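Local coordinates for AB hydrolase-1 domain-containing protein (Parabacteroides distasonis, PDB 4Q34) that is an uncharacterised alpha/beta hydrolase and putative esterase that probably hydrolyses ester bonds, at residues Q73-F76 against L77-F81; Q129-D133 against K134-D138; N305-E308 against V309-L313. All coordinates share one frame; numbering follows the deposited sequence.

How the interactions relate
All three are local contacts, between residues near one another in sequence. Interaction 1, at the C-terminal end of helix 72-78, is largely buried and combines aromatic packing with the bonds that terminate the helix. Interaction 3, at the N-terminal end of helix 306-319, is half buried and rests mainly on backbone bonds. The two helices touch, the centres of interactions 1 and 3 lying about 12 Å apart: F76 packs on A310 and L313, and the salt bridge R79 NH2 to D311 OD1 is 2.9 Å long. Interaction 2 lies nearer the surface, its centre about 25 Å from that of interaction 1, and uses a side-chain cap. Its Q129 packs on N305 of interaction 3.

Interaction 1 of 3, residues Q73-F76 against L77-F81; sequences QNIF and LRRRF
F76 and F81 lie side by side at the end of helix 72-78, the edge of the F76 ring turned toward the face of F81 in an offset edge-to-face pair. Their planes stand at 69°, and F76 CD1 comes within 3.9 Å of F81 CD1. With CG anti to the carbonyl carbon (chi1 -75°), F76 projects outward from the helix toward A310 and L313 of helix 306-319. I75 and R79 also run side by side: I75 CG2 sits over one face of the R79 guanidinium, 3.5 Å from NE. A water accepts from R79 NE at 3.1 Å, in the guanidinium plane, and donates to I75 O, which also receives R79 N at 3.2 Å. Farther out, R79 forms a salt bridge with D311. Replacing R79 by an alanine removes the guanidinium, which would probably leave the D311 carboxylate without its mate and I75 CG2 without the flat group laid against it. The backbone closes with F81 N to F76 O at 3.0 Å and R80 N to L77 O at 3.0 Å, R80 having positive phi. This is a Schellman motif, ending the helix of the beta-alpha-beta unit formed with strands 49-52 and 83-87 in the alpha/beta-hydrolase fold.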
ATOM      1  N   GLN A  73      -3.273  -0.422 -13.965  1.00 16.42           N
ATOM      2  CA  GLN A  73      -1.897  -0.745 -13.624  1.00 17.88           C
ATOM      3  C   GLN A  73      -1.295  -1.772 -14.625  1.00 17.52           C
ATOM      4  O   GLN A  73      -0.175  -1.594 -15.137  1.00 18.54           O
ATOM      5  CB  GLN A  73      -1.802  -1.285 -12.202  1.00 17.54           C
ATOM      6  CG  GLN A  73      -0.363  -1.628 -11.802  1.00 18.50           C
ATOM      7  CD  GLN A  73      -0.227  -2.008 -10.344  1.00 19.46           C
ATOM      8  OE1 GLN A  73      -1.137  -2.531  -9.746  1.00 19.58           O
ATOM      9  NE2 GLN A  73       0.915  -1.666  -9.737  1.00 23.37           N
ATOM     10  N   ASN A  74      -2.018  -2.875 -14.833  1.00 16.04           N
ATOM     11  CA  ASN A  74      -1.603  -3.928 -15.739  1.00 16.75           C
ATOM     12  C   ASN A  74      -1.814  -3.567 -17.208  1.00 18.64           C
ATOM     13  O   ASN A  74      -0.922  -3.829 -18.057  1.00 18.51           O
ATOM     14  CB  ASN A  74      -2.342  -5.226 -15.441  1.00 18.31           C
ATOM     15  CG  ASN A  74      -1.883  -5.904 -14.163  1.00 16.30           C
ATOM     16  OD1 ASN A  74      -1.355  -5.270 -13.224  1.00 18.08           O
ATOM     17  ND2 ASN A  74      -2.104  -7.194 -14.108  1.00 17.64           N
ATOM     18  N   ILE A  75      -2.963  -2.976 -17.505  1.00 18.35           N
ATOM     19  CA  ILE A  75      -3.319  -2.676 -18.885  1.00 18.82           C
ATOM     20  C   ILE A  75      -2.324  -1.709 -19.537  1.00 18.37           C
ATOM     21  O   ILE A  75      -1.873  -1.931 -20.658  1.00 17.91           O
ATOM     22  CB  ILE A  75      -4.730  -2.092 -18.956  1.00 19.95           C
ATOM     23  CG1 ILE A  75      -5.745  -3.159 -18.585  1.00 19.72           C
ATOM     24  CG2 ILE A  75      -5.051  -1.514 -20.367  1.00 20.59           C
ATOM     25  CD1 ILE A  75      -7.128  -2.622 -18.265  1.00 19.56           C
ATOM     26  N   PHE A  76      -1.972  -0.631 -18.839  1.00 17.86           N
ATOM     27  CA  PHE A  76      -1.055   0.349 -19.410  1.00 18.16           C
ATOM     28  C   PHE A  76       0.397  -0.084 -19.377  1.00 18.03           C
ATOM     29  O   PHE A  76       1.136   0.288 -20.267  1.00 19.18           O
ATOM     30  CB  PHE A  76      -1.308   1.753 -18.850  1.00 17.56           C
ATOM     31  CG  PHE A  76      -2.553   2.352 -19.442  1.00 17.78           C
ATOM     32  CD1 PHE A  76      -2.516   2.884 -20.731  1.00 19.11           C
ATOM     33  CD2 PHE A  76      -3.772   2.204 -18.809  1.00 18.59           C
ATOM     34  CE1 PHE A  76      -3.655   3.356 -21.324  1.00 19.54           C
ATOM     35  CE2 PHE A  76      -4.956   2.679 -19.404  1.00 18.97           C
ATOM     36  CZ  PHE A  76      -4.894   3.239 -20.667  1.00 20.54           C
ATOM     37  N   LEU A  77       0.768  -0.928 -18.402  1.00 18.22           N
ATOM     38  CA  LEU A  77       2.095  -1.534 -18.408  1.00 17.46           C
ATOM     39  C   LEU A  77       2.244  -2.427 -19.633  1.00 17.43           C
ATOM     40  O   LEU A  77       3.281  -2.392 -20.308  1.00 19.75           O
ATOM     41  CB  LEU A  77       2.291  -2.364 -17.130  1.00 17.46           C
ATOM     42  CG  LEU A  77       3.665  -3.010 -16.979  1.00 18.35           C
ATOM     43  CD1 LEU A  77       4.745  -1.945 -16.954  1.00 19.34           C
ATOM     44  CD2 LEU A  77       3.676  -3.862 -15.715  1.00 21.67           C
ATOM     45  N   ARG A  78       1.207  -3.190 -19.942  1.00 17.44           N
ATOM     46  CA  ARG A  78       1.215  -4.067 -21.129  1.00 18.69           C
ATOM     47  C   ARG A  78       1.340  -3.271 -22.428  1.00 19.75           C
ATOM     48  O   ARG A  78       1.949  -3.733 -23.414  1.00 21.17           O
ATOM     49  CB  ARG A  78      -0.027  -4.962 -21.137  1.00 21.21           C
ATOM     50  CG  ARG A  78       0.038  -5.997 -22.233  1.00 25.41           C
ATOM     51  CD  ARG A  78      -1.104  -6.997 -22.101  1.00 28.82           C
ATOM     52  NE  ARG A  78      -0.911  -7.846 -20.926  1.00 31.15           N
ATOM     53  CZ  ARG A  78      -1.655  -7.798 -19.829  1.00 29.28           C
ATOM     54  NH1 ARG A  78      -2.715  -7.004 -19.772  1.00 29.50           N
ATOM     55  NH2 ARG A  78      -1.359  -8.606 -18.817  1.00 31.15           N
ATOM     56  N   ARG A  79       0.800  -2.077 -22.429  1.00 19.85           N
ATOM     57  CA  ARG A  79       0.862  -1.145 -23.553  1.00 19.84           C
ATOM     58  C   ARG A  79       2.138  -0.307 -23.604  1.00 19.39           C
ATOM     59  O   ARG A  79       2.229   0.668 -24.350  1.00 20.02           O
ATOM     60  CB  ARG A  79      -0.379  -0.262 -23.509  1.00 20.01           C
ATOM     61  CG  ARG A  79      -1.657  -1.054 -23.722  1.00 20.81           C
ATOM     62  CD  ARG A  79      -2.938  -0.246 -23.625  1.00 20.97           C
ATOM     63  NE  ARG A  79      -4.081  -1.170 -23.728  1.00 22.09           N
ATOM     64  CZ  ARG A  79      -5.301  -0.853 -24.140  1.00 25.60           C
ATOM     65  NH1 ARG A  79      -5.618   0.398 -24.486  1.00 23.12           N
ATOM     66  NH2 ARG A  79      -6.217  -1.821 -24.191  1.00 23.10           N
ATOM     67  N   ARG A  80       3.083  -0.690 -22.758  1.00 18.73           N
ATOM     68  CA  ARG A  80       4.453  -0.185 -22.722  1.00 20.78           C
ATOM     69  C   ARG A  80       4.636   1.183 -22.100  1.00 19.37           C
ATOM     70  O   ARG A  80       5.587   1.871 -22.428  1.00 19.82           O
ATOM     71  CB  ARG A  80       5.109  -0.250 -24.101  1.00 23.45           C
ATOM     72  CG  ARG A  80       5.190  -1.659 -24.662  1.00 32.26           C
ATOM     73  CD  ARG A  80       6.287  -1.784 -25.732  1.00 37.26           C
ATOM     74  NE  ARG A  80       6.688  -0.467 -26.251  1.00 40.72           N
ATOM     75  CZ  ARG A  80       6.151   0.166 -27.295  1.00 40.53           C
ATOM     76  NH1 ARG A  80       5.188  -0.386 -28.026  1.00 55.88           N
ATOM     77  NH2 ARG A  80       6.605   1.362 -27.623  1.00 42.89           N
ATOM     78  N   PHE A  81       3.706   1.588 -21.232  1.00 19.35           N
ATOM     79  CA  PHE A  81       3.903   2.780 -20.425  1.00 16.43           C
ATOM     80  C   PHE A  81       4.543   2.399 -19.079  1.00 18.34           C
ATOM     81  O   PHE A  81       4.149   1.401 -18.447  1.00 17.52           O
ATOM     82  CB  PHE A  81       2.594   3.502 -20.122  1.00 18.58           C
ATOM     83  CG  PHE A  81       1.922   4.124 -21.314  1.00 16.72           C
ATOM     84  CD1 PHE A  81       1.068   3.359 -22.103  1.00 16.31           C
ATOM     85  CD2 PHE A  81       2.108   5.469 -21.633  1.00 16.88           C
ATOM     86  CE1 PHE A  81       0.419   3.924 -23.180  1.00 19.12           C
ATOM     87  CE2 PHE A  81       1.432   6.045 -22.695  1.00 18.24           C
ATOM     88  CZ  PHE A  81       0.581   5.255 -23.467  1.00 17.33           C
TER
HETATM   89  O   HOH W   1      -3.608  -3.964 -22.544  1.00 33.46           O

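Interaction 2 of 3, residues Q129-D133 against K134-D138; sequences QFKRD and KETLD
D133 OD1 accepts the hydroxyl of T136 in a short bond, 2.5 Å from OG1, met on the syn side and 22° out of the carboxylate plane. The second oxygen of the same carboxylate completes an N-cap: T136 N donates to D133 OD2 at 3.1 Å with an N-H...O angle of 154°, approaching from above the carboxylate plane. The D133 carboxylate thus holds T136 by both backbone N-H and hydroxyl, which fixes the rotation of the acid group. Its CG stands between the backbone N and the carbonyl carbon (chi1 64°), a turn that swings the acid over the first turn of helix 134-142, where backbone N-H groups still lack acceptors within the helix. The partial positive charge at this helix end would probably favour the ionised acid. Below the cap, L137 N reaches D133 O in a weak bond, and the next, D138 N to K134 O, is regular.

The other branch of T136 turns to apolar company. The T136 torsion that sets OG1 beside the backbone N, facing D133, puts the methyl CG2 against the loop, 3.8 Å from F130 CE1 and 3.7 Å from K131 O. The F130 ring continues to L137, and Y140 farther along the helix adds an edge-to-face partner, so that the loop after strand 123-124 is packed against the helix it leads into. K131 crosses T136 at about a right angle, its CB and CD each 3.7 Å from T136 OG1.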
ATOM      1  N   GLN A 129     -22.179  -1.548 -15.439  1.00 22.84           N
ATOM      2  CA  GLN A 129     -20.955  -2.254 -15.827  1.00 21.92           C
ATOM      3  C   GLN A 129     -20.182  -2.683 -14.561  1.00 21.46           C
ATOM      4  O   GLN A 129     -19.023  -2.324 -14.345  1.00 20.35           O
ATOM      5  CB  GLN A 129     -20.080  -1.318 -16.685  1.00 24.03           C
ATOM      6  CG  GLN A 129     -20.646  -1.004 -18.059  1.00 24.15           C
ATOM      7  CD  GLN A 129     -20.486  -2.123 -19.067  1.00 24.17           C
ATOM      8  OE1 GLN A 129     -19.883  -3.145 -18.796  1.00 22.32           O
ATOM      9  NE2 GLN A 129     -21.042  -1.921 -20.263  1.00 24.61           N
ATOM     10  N   PHE A 130     -20.861  -3.450 -13.729  1.00 22.62           N
ATOM     11  CA  PHE A 130     -20.363  -3.829 -12.423  1.00 21.94           C
ATOM     12  C   PHE A 130     -20.926  -5.220 -12.131  1.00 21.66           C
ATOM     13  O   PHE A 130     -22.145  -5.514 -12.350  1.00 22.76           O
ATOM     14  CB  PHE A 130     -20.786  -2.764 -11.397  1.00 19.35           C
ATOM     15  CG  PHE A 130     -20.091  -2.835 -10.067  1.00 19.99           C
ATOM     16  CD1 PHE A 130     -20.559  -3.680  -9.039  1.00 20.34           C
ATOM     17  CD2 PHE A 130     -19.002  -2.025  -9.822  1.00 20.83           C
ATOM     18  CE1 PHE A 130     -19.970  -3.707  -7.802  1.00 21.40           C
ATOM     19  CE2 PHE A 130     -18.383  -2.047  -8.577  1.00 19.77           C
ATOM     20  CZ  PHE A 130     -18.856  -2.896  -7.577  1.00 18.74           C
ATOM     21  N   LYS A 131     -20.049  -6.110 -11.685  1.00 21.95           N
ATOM     22  CA  LYS A 131     -20.450  -7.474 -11.338  1.00 23.06           C
ATOM     23  C   LYS A 131     -21.332  -7.477 -10.098  1.00 23.07           C
ATOM     24  O   LYS A 131     -21.057  -6.767  -9.138  1.00 22.63           O
ATOM     25  CB  LYS A 131     -19.237  -8.391 -11.158  1.00 25.00           C
ATOM     26  CG  LYS A 131     -19.622  -9.851 -11.417  1.00 31.07           C
ATOM     27  CD  LYS A 131     -18.478 -10.823 -11.190  1.00 37.13           C
ATOM     28  CE  LYS A 131     -18.946 -12.268 -11.356  1.00 46.46           C
ATOM     29  NZ  LYS A 131     -17.750 -13.152 -11.389  1.00 47.90           N
ATOM     30  N   ARG A 132     -22.388  -8.280 -10.113  1.00 24.67           N
ATOM     31  CA  ARG A 132     -23.452  -8.161  -9.111  0.50 26.56           C
ATOM     32  C   ARG A 132     -23.353  -9.144  -7.937  1.00 24.70           C
ATOM     33  O   ARG A 132     -24.286  -9.250  -7.163  1.00 28.55           O
ATOM     34  CB  ARG A 132     -24.834  -8.319  -9.791  0.50 30.98           C
ATOM     35  CG  ARG A 132     -25.219  -7.205 -10.753  0.50 33.17           C
ATOM     36  CD  ARG A 132     -26.125  -7.769 -11.845  0.50 39.56           C
ATOM     37  NE  ARG A 132     -26.978  -6.774 -12.495  0.50 44.43           N
ATOM     38  CZ  ARG A 132     -26.534  -5.745 -13.214  0.50 45.83           C
ATOM     39  NH1 ARG A 132     -25.236  -5.537 -13.358  0.50 44.80           N
ATOM     40  NH2 ARG A 132     -27.396  -4.910 -13.775  0.50 46.72           N
ATOM     41  N   ASP A 133     -22.252  -9.858  -7.805  1.00 22.84           N
ATOM     42  CA  ASP A 133     -22.127 -10.885  -6.734  1.00 24.48           C
ATOM     43  C   ASP A 133     -21.616 -10.285  -5.415  1.00 23.05           C
ATOM     44  O   ASP A 133     -21.064  -9.185  -5.388  1.00 23.92           O
ATOM     45  CB  ASP A 133     -21.188 -12.008  -7.163  1.00 27.61           C
ATOM     46  CG  ASP A 133     -19.756 -11.513  -7.374  1.00 28.31           C
ATOM     47  OD1 ASP A 133     -19.556 -10.686  -8.275  1.00 32.02           O
ATOM     48  OD2 ASP A 133     -18.836 -11.923  -6.640  1.00 36.78           O
ATOM     49  N   LYS A 134     -21.792 -11.034  -4.338  1.00 23.55           N
ATOM     50  CA  LYS A 134     -21.372 -10.596  -3.018  1.00 26.88           C
ATOM     51  C   LYS A 134     -19.878 -10.412  -2.833  1.00 23.88           C
ATOM     52  O   LYS A 134     -19.479  -9.510  -2.122  1.00 24.05           O
ATOM     53  CB  LYS A 134     -21.840 -11.598  -1.960  1.00 32.69           C
ATOM     54  CG  LYS A 134     -23.300 -11.498  -1.625  1.00 41.82           C
ATOM     55  CD  LYS A 134     -23.468 -11.718  -0.125  1.00 59.02           C
ATOM     56  CE  LYS A 134     -24.925 -11.745   0.288  1.00 63.48           C
ATOM     57  NZ  LYS A 134     -25.648 -12.884  -0.337  1.00 68.02           N
ATOM     58  N   GLU A 135     -19.072 -11.304  -3.393  1.00 23.11           N
ATOM     59  CA  GLU A 135     -17.614 -11.231  -3.237  1.00 26.34           C
ATOM     60  C   GLU A 135     -17.038  -9.966  -3.869  1.00 21.60           C
ATOM     61  O   GLU A 135     -16.125  -9.346  -3.323  1.00 20.31           O
ATOM     62  CB  GLU A 135     -16.932 -12.480  -3.820  1.00 30.45           C
ATOM     63  CG  GLU A 135     -17.092 -13.737  -2.962  1.00 39.75           C
ATOM     64  CD  GLU A 135     -16.941 -13.478  -1.460  1.00 55.97           C
ATOM     65  OE1 GLU A 135     -15.868 -12.979  -1.030  1.00 63.55           O
ATOM     66  OE2 GLU A 135     -17.904 -13.766  -0.706  1.00 70.13           O
ATOM     67  N   THR A 136     -17.564  -9.588  -5.031  1.00 20.29           N
ATOM     68  CA  THR A 136     -17.202  -8.333  -5.692  1.00 20.82           C
ATOM     69  C   THR A 136     -17.478  -7.156  -4.766  1.00 20.49           C
ATOM     70  O   THR A 136     -16.636  -6.290  -4.587  1.00 19.22           O
ATOM     71  CB  THR A 136     -17.942  -8.162  -7.039  1.00 22.68           C
ATOM     72  OG1 THR A 136     -17.547  -9.217  -7.933  1.00 23.55           O
ATOM     73  CG2 THR A 136     -17.687  -6.784  -7.673  1.00 21.58           C
ATOM     74  N   LEU A 137     -18.655  -7.114  -4.172  1.00 20.74           N
ATOM     75  CA  LEU A 137     -18.976  -5.985  -3.291  1.00 21.31           C
ATOM     76  C   LEU A 137     -18.126  -5.965  -2.039  1.00 21.43           C
ATOM     77  O   LEU A 137     -17.755  -4.900  -1.592  1.00 20.40           O
ATOM     78  CB  LEU A 137     -20.456  -5.978  -2.898  1.00 25.92           C
ATOM     79  CG  LEU A 137     -21.044  -4.615  -2.523  1.00 26.65           C
ATOM     80  CD1 LEU A 137     -20.997  -3.617  -3.656  1.00 26.93           C
ATOM     81  CD2 LEU A 137     -22.479  -4.768  -2.042  1.00 30.86           C
ATOM     82  N   ASP A 138     -17.828  -7.136  -1.491  1.00 21.56           N
ATOM     83  CA  ASP A 138     -16.905  -7.265  -0.379  1.00 21.51           C
ATOM     84  C   ASP A 138     -15.565  -6.602  -0.723  1.00 19.82           C
ATOM     85  O   ASP A 138     -15.030  -5.784   0.040  1.00 18.43           O
ATOM     86  CB  ASP A 138     -16.674  -8.761  -0.042  1.00 23.85           C
ATOM     87  CG  ASP A 138     -15.696  -8.981   1.126  1.00 30.57           C
ATOM     88  OD1 ASP A 138     -15.984  -8.547   2.240  1.00 32.85           O
ATOM     89  OD2 ASP A 138     -14.604  -9.583   0.931  1.00 36.04           O
TER

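Interaction 3 of 3, residues N305-E308 against V309-L313; sequences NNIE and VADLL
V309 meets N305 one turn along the chain through both backbone and side chain. Four backbone hydrogen bonds, each from an N-H to the carbonyl four residues earlier, join the two segments. V309 N donates to N305 O at 3.1 Å; A310 N to N306 O and D311 N to I307 O are both 2.8 Å; L312 N to E308 O is 3.2 Å.

These bonds make the first turns of helix 306-319. N305 occupies the N-cap position, yet its side chain makes no capping bond: OD1 instead accepts from N296, while N306 ND2 reaches M301 O and E70 O, so both amides tie the helix start to neighbouring loops.

The aliphatic side chains meet mainly oxygens of the preceding turn. V309 CG2, anti to the carbonyl carbon (CG1 being anti to the backbone N, chi1 175°), turns back toward the helix start and lies 3.5 Å from N305 O and 3.9 Å from N305 OD1. A310 CB rests 3.4 Å from N306 O, and the A310 side chain also touches I75 of helix 72-78.

Among the charged groups, D311 leans back over the preceding turn, its CG 3.3 Å from I307 O. Its carboxylate is engaged by R79 in a salt bridge, which would probably offset the closeness of that carbonyl.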
ATOM      1  N   ASN A 305     -16.335  -2.887 -18.513  1.00 18.78           N
ATOM      2  CA  ASN A 305     -15.867  -2.493 -19.855  1.00 19.74           C
ATOM      3  C   ASN A 305     -14.602  -1.640 -19.775  1.00 19.33           C
ATOM      4  O   ASN A 305     -14.369  -0.783 -20.637  1.00 18.82           O
ATOM      5  CB  ASN A 305     -16.972  -1.709 -20.597  1.00 21.96           C
ATOM      6  CG  ASN A 305     -17.368  -0.425 -19.890  1.00 21.97           C
ATOM      7  OD1 ASN A 305     -16.960  -0.160 -18.755  1.00 21.99           O
ATOM      8  ND2 ASN A 305     -18.122   0.412 -20.577  1.00 21.80           N
ATOM      9  N   ASN A 306     -13.808  -1.849 -18.740  1.00 19.08           N
ATOM     10  CA  ASN A 306     -12.660  -0.972 -18.515  1.00 17.64           C
ATOM     11  C   ASN A 306     -11.599  -1.031 -19.620  1.00 19.33           C
ATOM     12  O   ASN A 306     -10.849  -0.073 -19.815  1.00 19.12           O
ATOM     13  CB  ASN A 306     -12.034  -1.138 -17.134  1.00 17.65           C
ATOM     14  CG  ASN A 306     -11.311  -2.460 -16.936  1.00 18.83           C
ATOM     15  OD1 ASN A 306     -11.555  -3.448 -17.596  1.00 18.40           O
ATOM     16  ND2 ASN A 306     -10.372  -2.459 -15.975  1.00 16.66           N
ATOM     17  N   ILE A 307     -11.557  -2.139 -20.356  1.00 19.58           N
ATOM     18  CA  ILE A 307     -10.637  -2.196 -21.491  1.00 19.62           C
ATOM     19  C   ILE A 307     -11.055  -1.175 -22.556  1.00 20.12           C
ATOM     20  O   ILE A 307     -10.242  -0.500 -23.162  1.00 21.01           O
ATOM     21  CB  ILE A 307     -10.488  -3.638 -22.046  1.00 21.89           C
ATOM     22  CG1 ILE A 307      -9.829  -4.547 -20.978  1.00 23.02           C
ATOM     23  CG2 ILE A 307      -9.708  -3.618 -23.359  1.00 24.09           C
ATOM     24  CD1 ILE A 307      -9.827  -6.044 -21.277  1.00 28.50           C
ATOM     25  N   GLU A 308     -12.347  -1.103 -22.838  1.00 20.00           N
ATOM     26  CA  GLU A 308     -12.875  -0.112 -23.763  0.50 20.69           C
ATOM     27  C   GLU A 308     -12.596   1.289 -23.233  1.00 19.00           C
ATOM     28  O   GLU A 308     -12.299   2.200 -24.001  1.00 19.31           O
ATOM     29  CB  GLU A 308     -14.391  -0.303 -23.982  0.50 22.24           C
ATOM     30  CG  GLU A 308     -14.769  -1.681 -24.519  0.50 27.18           C
ATOM     31  CD  GLU A 308     -16.273  -1.849 -24.706  0.50 31.02           C
ATOM     32  OE1 GLU A 308     -16.892  -1.034 -25.400  0.50 37.57           O
ATOM     33  OE2 GLU A 308     -16.836  -2.813 -24.156  0.50 37.58           O
ATOM     34  N   VAL A 309     -12.687   1.472 -21.908  1.00 19.05           N
ATOM     35  CA  VAL A 309     -12.413   2.785 -21.285  1.00 18.67           C
ATOM     36  C   VAL A 309     -10.906   3.106 -21.524  1.00 18.51           C
ATOM     37  O   VAL A 309     -10.554   4.210 -21.941  1.00 17.52           O
ATOM     38  CB  VAL A 309     -12.781   2.769 -19.801  1.00 17.40           C
ATOM     39  CG1 VAL A 309     -12.390   4.070 -19.133  1.00 17.17           C
ATOM     40  CG2 VAL A 309     -14.300   2.530 -19.592  1.00 19.74           C
ATOM     41  N   ALA A 310     -10.070   2.095 -21.345  1.00 19.25           N
ATOM     42  CA  ALA A 310      -8.620   2.230 -21.562  1.00 17.99           C
ATOM     43  C   ALA A 310      -8.320   2.563 -23.026  1.00 18.57           C
ATOM     44  O   ALA A 310      -7.487   3.403 -23.308  1.00 17.77           O
ATOM     45  CB  ALA A 310      -7.877   0.973 -21.134  1.00 17.98           C
ATOM     46  N   ASP A 311      -9.032   1.935 -23.971  1.00 19.86           N
ATOM     47  CA  ASP A 311      -8.810   2.236 -25.369  1.00 19.26           C
ATOM     48  C   ASP A 311      -9.065   3.716 -25.724  1.00 18.87           C
ATOM     49  O   ASP A 311      -8.354   4.318 -26.545  1.00 17.16           O
ATOM     50  CB  ASP A 311      -9.685   1.346 -26.279  1.00 20.19           C
ATOM     51  CG  ASP A 311      -9.255  -0.126 -26.290  1.00 25.00           C
ATOM     52  OD1 ASP A 311      -8.133  -0.463 -25.878  1.00 23.68           O
ATOM     53  OD2 ASP A 311     -10.085  -0.967 -26.713  1.00 27.31           O
ATOM     54  N   LEU A 312     -10.092   4.286 -25.101  1.00 17.90           N
ATOM     55  CA  LEU A 312     -10.420   5.702 -25.284  0.50 18.28           C
ATOM     56  C   LEU A 312      -9.286   6.559 -24.795  1.00 19.41           C
ATOM     57  O   LEU A 312      -8.879   7.513 -25.471  1.00 19.46           O
ATOM     58  CB  LEU A 312     -11.679   6.112 -24.517  0.50 17.81           C
ATOM     59  CG  LEU A 312     -13.017   5.780 -25.151  0.50 16.74           C
ATOM     60  CD1 LEU A 312     -14.066   6.130 -24.112  0.50 16.58           C
ATOM     61  CD2 LEU A 312     -13.211   6.546 -26.452  0.50 17.57           C
ATOM     62  N   LEU A 313      -8.774   6.234 -23.617  1.00 19.05           N
ATOM     63  CA  LEU A 313      -7.631   6.960 -23.113  1.00 18.69           C
ATOM     64  C   LEU A 313      -6.387   6.797 -24.031  1.00 17.59           C
ATOM     65  O   LEU A 313      -5.703   7.794 -24.334  1.00 19.83           O
ATOM     66  CB  LEU A 313      -7.302   6.554 -21.666  1.00 19.54           C
ATOM     67  CG  LEU A 313      -6.105   7.266 -21.021  1.00 19.92           C
ATOM     68  CD1 LEU A 313      -6.196   8.785 -21.042  1.00 18.73           C
ATOM     69  CD2 LEU A 313      -5.914   6.727 -19.611  1.00 21.84           C
TER